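Local coordinates for protein pyruvate kinase (PDB 3QTG) that catalyses the last step of glycolysis, the interconversion of phosphoenolpyruvate and ADP with pyruvate and ATP, using a divalent metal cation and working as a homotetramer, at residues A[365-370]-A[375-380]; A[389-394]-A[416-421]. All coordinates share one frame; numbering follows the deposited sequence.

Interaction 1 (A[365-370]-A[375-380])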
loop_
_atom_site.group_PDB
_atom_site.type_symbol
_atom_site.label_atom_id
_atom_site.label_comp_id
_atom_site.label_asym_id
_atom_site.label_seq_id
_atom_site.Cartn_x
_atom_site.Cartn_y
_atom_site.Cartn_z
ATOM N N GLY A 365 3.264 16.912 3.166
ATOM C CA GLY A 365 3.685 16.921 1.759
ATOM C C GLY A 365 5.061 17.534 1.581
ATOM O O GLY A 365 5.878 17.011 0.843
ATOM N N LEU A 366 5.322 18.632 2.286
ATOM C CA LEU A 366 6.662 19.230 2.351
ATOM C C LEU A 366 7.763 18.309 2.876
ATOM O O LEU A 366 8.857 18.234 2.297
ATOM C CB LEU A 366 6.644 20.510 3.174
ATOM C CG LEU A 366 6.954 21.774 2.387
ATOM C CD1 LEU A 366 6.069 21.904 1.114
ATOM C CD2 LEU A 366 6.783 22.936 3.316
ATOM N N VAL A 367 7.475 17.617 3.971
ATOM C CA VAL A 367 8.457 16.744 4.619
ATOM C C VAL A 367 8.816 15.567 3.685
ATOM O O VAL A 367 9.992 15.253 3.514
ATOM C CB VAL A 367 7.940 16.252 5.991
ATOM C CG1 VAL A 367 8.715 15.014 6.471
ATOM C CG2 VAL A 367 7.985 17.396 7.023
ATOM N N GLU A 368 7.797 14.949 3.090
ATOM C CA GLU A 368 7.981 13.846 2.151
ATOM C C GLU A 368 8.687 14.312 0.893
ATOM O O GLU A 368 9.531 13.601 0.363
ATOM C CB GLU A 368 6.640 13.168 1.831
ATOM C CG GLU A 368 6.059 12.520 3.085
ATOM C CD GLU A 368 4.726 11.819 2.898
ATOM O OE1 GLU A 368 3.988 12.110 1.916
ATOM O OE2 GLU A 368 4.414 10.982 3.782
ATOM N N LEU A 369 8.386 15.530 0.450
ATOM C CA LEU A 369 9.083 16.087 -0.685
ATOM C C LEU A 369 10.558 16.258 -0.354
ATOM O O LEU A 369 11.404 15.763 -1.081
ATOM C CB LEU A 369 8.440 17.400 -1.168
ATOM C CG LEU A 369 9.091 18.103 -2.378
ATOM C CD1 LEU A 369 8.884 17.335 -3.709
ATOM C CD2 LEU A 369 8.561 19.550 -2.484
ATOM N N ALA A 370 10.876 16.924 0.747
ATOM C CA ALA A 370 12.279 17.092 1.132
ATOM C C ALA A 370 13.002 15.751 1.257
ATOM O O ALA A 370 14.147 15.635 0.861
ATOM C CB ALA A 370 12.410 17.894 2.408
ATOM N N ALA A 375 16.655 16.755 0.645
ATOM C CA ALA A 375 16.793 18.192 0.910
ATOM C C ALA A 375 16.667 18.568 2.393
ATOM O O ALA A 375 15.959 17.914 3.148
ATOM C CB ALA A 375 15.747 18.961 0.081
ATOM N N ASN A 376 17.349 19.633 2.803
ATOM C CA ASN A 376 17.071 20.219 4.114
ATOM C C ASN A 376 15.889 21.169 4.070
ATOM O O ASN A 376 15.675 21.874 3.072
ATOM C CB ASN A 376 18.304 20.903 4.733
ATOM C CG ASN A 376 19.280 19.890 5.351
ATOM O OD1 ASN A 376 19.233 19.567 6.566
ATOM N ND2 ASN A 376 20.130 19.337 4.501
ATOM N N ILE A 377 15.121 21.165 5.156
ATOM C CA ILE A 377 13.999 22.073 5.319
ATOM C C ILE A 377 14.410 23.291 6.094
ATOM O O ILE A 377 15.069 23.192 7.143
ATOM C CB ILE A 377 12.782 21.393 5.996
ATOM C CG1 ILE A 377 12.394 20.139 5.211
ATOM C CG2 ILE A 377 11.604 22.410 6.187
ATOM C CD1 ILE A 377 11.261 19.271 5.850
ATOM N N LEU A 378 14.005 24.444 5.558
ATOM C CA LEU A 378 14.185 25.737 6.194
ATOM C C LEU A 378 12.803 26.328 6.409
ATOM O O LEU A 378 11.977 26.265 5.517
ATOM C CB LEU A 378 15.003 26.668 5.278
ATOM C CG LEU A 378 16.518 26.525 5.119
ATOM C CD1 LEU A 378 16.942 25.117 4.706
ATOM C CD2 LEU A 378 17.000 27.547 4.066
ATOM N N VAL A 379 12.542 26.886 7.585
ATOM C CA VAL A 379 11.235 27.485 7.893
ATOM C C VAL A 379 11.434 28.856 8.494
ATOM O O VAL A 379 12.235 29.010 9.431
ATOM C CB VAL A 379 10.434 26.686 8.987
ATOM C CG1 VAL A 379 8.978 27.160 9.065
ATOM C CG2 VAL A 379 10.493 25.207 8.756
ATOM N N PHE A 380 10.690 29.844 7.995
ATOM C CA PHE A 380 10.547 31.101 8.714
ATOM C C PHE A 380 9.213 31.147 9.463
ATOM O O PHE A 380 8.126 31.012 8.891
ATOM C CB PHE A 380 10.792 32.358 7.863
ATOM C CG PHE A 380 11.223 33.554 8.692
ATOM C CD1 PHE A 380 12.558 33.725 9.048
ATOM C CD2 PHE A 380 10.291 34.475 9.151
ATOM C CE1 PHE A 380 12.964 34.818 9.830
ATOM C CE2 PHE A 380 10.684 35.561 9.957
ATOM C CZ PHE A 380 12.025 35.723 10.292
#
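Ile377 reaches from strand 376-380 to the face of helix 358-373 that carries Ala370 and Val367. Its CG1 branch does the touching: CG1 lies 3.6 Å from Ala370 CB, and CD1 ends 4.0 Å from Val367 CG2. Two torsions explain this reach. CG1 stands anti to the carbonyl carbon (chi1 -55°), and the chain then runs on extended, which carries CD1 to the helix. Val367 starts out pointing away from the strand, yet CG2, set beside the backbone N, returns to meet CD1, the two side chains crossing at about a right angle. Ala370 points at the strand, and its methyl fits where the backbones converge: its CA is 4.7 Å from that of Ala375, and the two CB atoms are 4.2 Å apart. Here Ala375 N donates to Ala370 O, 2.8 Å long and nearly straight at 176°, fastening the residue just ahead of strand 376-380 to the helix. Segment axes 144° apart fit a helix that turns back into a strand of the parallel part of the sheet, an alpha-beta unit of the alpha/beta domain. Val445 covers Ala370, while Ile390 and Val399 close round Ile377. Chemically, the only hydrogen bond between the segments is the backbone one at the turn, and the rest depends on apolar packing.

Interaction 2 (A[389-394]-A[416-421])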
loop_
_atom_site.group_PDB
_atom_site.type_symbol
_atom_site.label_atom_id
_atom_site.label_comp_id
_atom_site.label_asym_id
_atom_site.label_seq_id
_atom_site.Cartn_x
_atom_site.Cartn_y
_atom_site.Cartn_z
ATOM N N ARG A 389 4.703 22.117 13.319
ATOM C CA ARG A 389 3.903 21.253 12.468
ATOM C C ARG A 389 4.800 20.403 11.540
ATOM O O ARG A 389 4.497 19.258 11.265
ATOM C CB ARG A 389 2.869 22.050 11.679
ATOM C CG ARG A 389 1.897 21.169 10.888
ATOM C CD ARG A 389 0.930 21.982 10.029
ATOM N NE ARG A 389 0.423 23.154 10.732
ATOM C CZ ARG A 389 -0.580 23.149 11.599
ATOM N NH1 ARG A 389 -0.934 24.289 12.197
ATOM N NH2 ARG A 389 -1.228 22.019 11.880
ATOM N N ILE A 390 5.907 20.965 11.082
ATOM C CA ILE A 390 6.860 20.213 10.270
ATOM C C ILE A 390 7.521 19.123 11.100
ATOM O O ILE A 390 7.588 17.970 10.657
ATOM C CB ILE A 390 7.930 21.132 9.591
ATOM C CG1 ILE A 390 7.327 21.803 8.345
ATOM C CG2 ILE A 390 9.178 20.322 9.193
ATOM C CD1 ILE A 390 7.964 23.113 7.998
ATOM N N ALA A 391 7.996 19.496 12.292
ATOM C CA ALA A 391 8.698 18.564 13.183
ATOM C C ALA A 391 7.909 17.318 13.524
ATOM O O ALA A 391 8.485 16.230 13.653
ATOM C CB ALA A 391 9.163 19.265 14.469
ATOM N N LYS A 392 6.596 17.458 13.678
ATOM C CA LYS A 392 5.798 16.312 14.143
ATOM C C LYS A 392 5.737 15.212 13.108
ATOM O O LYS A 392 5.404 14.080 13.444
ATOM C CB LYS A 392 4.391 16.719 14.579
ATOM C CG LYS A 392 3.451 17.074 13.460
ATOM C CD LYS A 392 2.175 17.675 14.010
ATOM C CE LYS A 392 1.107 17.640 12.938
ATOM N NZ LYS A 392 -0.111 18.311 13.408
ATOM N N PHE A 393 6.050 15.546 11.848
ATOM C CA PHE A 393 6.092 14.530 10.800
ATOM C C PHE A 393 7.464 13.923 10.698
ATOM O O PHE A 393 7.707 13.142 9.797
ATOM C CB PHE A 393 5.616 15.075 9.437
ATOM C CG PHE A 393 4.153 15.430 9.426
ATOM C CD1 PHE A 393 3.182 14.437 9.328
ATOM C CD2 PHE A 393 3.750 16.754 9.559
ATOM C CE1 PHE A 393 1.825 14.773 9.338
ATOM C CE2 PHE A 393 2.420 17.092 9.559
ATOM C CZ PHE A 393 1.454 16.092 9.440
ATOM N N ARG A 394 8.363 14.290 11.617
ATOM C CA ARG A 394 9.645 13.593 11.778
ATOM C C ARG A 394 10.548 13.639 10.529
ATOM O O ARG A 394 10.976 12.596 10.008
ATOM C CB ARG A 394 9.430 12.153 12.291
ATOM C CG ARG A 394 8.875 12.078 13.747
ATOM C CD ARG A 394 9.828 12.764 14.714
ATOM N NE ARG A 394 9.507 12.640 16.148
ATOM C CZ ARG A 394 8.888 13.573 16.852
ATOM N NH1 ARG A 394 8.483 14.661 16.227
ATOM N NH2 ARG A 394 8.660 13.420 18.175
ATOM N N TRP A 416 12.052 18.071 18.249
ATOM C CA TRP A 416 12.707 17.207 17.240
ATOM C C TRP A 416 13.267 17.937 16.007
ATOM O O TRP A 416 12.529 18.620 15.299
ATOM C CB TRP A 416 11.710 16.148 16.766
ATOM C CG TRP A 416 12.169 15.359 15.565
ATOM C CD1 TRP A 416 11.966 15.677 14.240
ATOM C CD2 TRP A 416 12.887 14.117 15.571
ATOM N NE1 TRP A 416 12.507 14.724 13.441
ATOM C CE2 TRP A 416 13.092 13.756 14.215
ATOM C CE3 TRP A 416 13.370 13.272 16.590
ATOM C CZ2 TRP A 416 13.767 12.576 13.831
ATOM C CZ3 TRP A 416 14.056 12.079 16.214
ATOM C CH2 TRP A 416 14.236 11.752 14.830
ATOM N N ALA A 417 14.565 17.767 15.774
ATOM C CA ALA A 417 15.301 18.194 14.551
ATOM C C ALA A 417 15.510 19.685 14.374
ATOM O O ALA A 417 16.289 20.097 13.504
ATOM C CB ALA A 417 14.690 17.572 13.250
ATOM N N LEU A 418 14.814 20.501 15.162
ATOM C CA LEU A 418 14.803 21.940 14.915
ATOM C C LEU A 418 16.083 22.613 15.344
ATOM O O LEU A 418 16.594 22.385 16.458
ATOM C CB LEU A 418 13.601 22.638 15.567
ATOM C CG LEU A 418 12.193 22.137 15.217
ATOM C CD1 LEU A 418 11.189 23.125 15.748
ATOM C CD2 LEU A 418 12.011 21.913 13.702
ATOM N N GLU A 419 16.602 23.443 14.447
ATOM C CA GLU A 419 17.709 24.328 14.793
ATOM C C GLU A 419 17.269 25.789 14.696
ATOM O O GLU A 419 17.287 26.383 13.617
ATOM C CB GLU A 419 18.967 24.068 13.966
ATOM C CG GLU A 419 20.195 24.566 14.723
ATOM C CD GLU A 419 21.411 24.723 13.853
ATOM O OE1 GLU A 419 21.953 25.848 13.799
ATOM O OE2 GLU A 419 21.819 23.731 13.214
ATOM N N PRO A 420 16.859 26.356 15.837
ATOM C CA PRO A 420 16.333 27.705 15.846
ATOM C C PRO A 420 17.414 28.779 15.814
ATOM O O PRO A 420 18.374 28.743 16.593
ATOM C CB PRO A 420 15.497 27.752 17.130
ATOM C CG PRO A 420 16.135 26.733 18.042
ATOM C CD PRO A 420 16.822 25.715 17.173
ATOM N N LEU A 421 17.226 29.732 14.909
ATOM C CA LEU A 421 18.156 30.821 14.651
ATOM C C LEU A 421 17.417 32.132 14.844
ATOM O O LEU A 421 16.352 32.347 14.264
ATOM C CB LEU A 421 18.669 30.743 13.206
ATOM C CG LEU A 421 19.358 29.436 12.783
ATOM C CD1 LEU A 421 19.294 29.222 11.288
ATOM C CD2 LEU A 421 20.807 29.381 13.288
#
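The guanidinium of Arg394 lies flat on the indole of Trp416, the tightly packed half of this contact. Arg394 CD sits 3.3 Å from the centroid of the Trp416 five-membered ring, 6° off the normal, a CH-pi contact. The bend at chi2 (-59°) folds the chain over that face; the guanidinium continues beyond it, with planes 13° apart and CZ 4.4 Å from the same centroid, an off-centre cation-pi pair. NH1 donates to Ala391 O at 3.0 Å, in the guanidinium plane but above the carbonyl plane. That oxygen also accepts from Arg394 N, from the opposite face, in the type I turn. Asp317 pairs with NH2, Gly315 O takes NE, and Pro395 O takes Trp416 NE1. An alanine in place of Trp416 would probably leave the arginine's CD and guanidinium without their flat support and Pro395 O without its indole donor. Packing thins beside the strand, where Ala391 CB rests 3.5 Å from Trp416 O but reaches Leu418 CD2 only at 4.0 Å. On the partly exposed side, Arg389 and Lys392 turn to Asp360. A buried cation, held by stacking and several acceptors, thus joins the turn after helix 385-391 to the approach to strand 418-422.

How the interactions relate
Both contacts are buried and belong to one alpha/beta domain, away from the annotated sites, with centres about 10 Å apart. Interaction 1 connects helix 358-373 to central strand 376-380; interaction 2 connects the next helix, 385-391, to strand 418-422 at the sheet's edge within this chain. They meet directly: Val379 CG2 packs 3.4 Å from Ile390 CD1. Ile390 thus packs on both the strand and the helix of interaction 1, and Val367 also meets the carbonyl oxygens of Ile390 and Phe393. Interaction 1, its centre about 27 Å from the chain centre, is aliphatic in its side chains, with one backbone hydrogen bond; interaction 2, its centre about 17 Å from the chain centre, adds a stacked charge paired with Asp317, just before barrel strand 318-321.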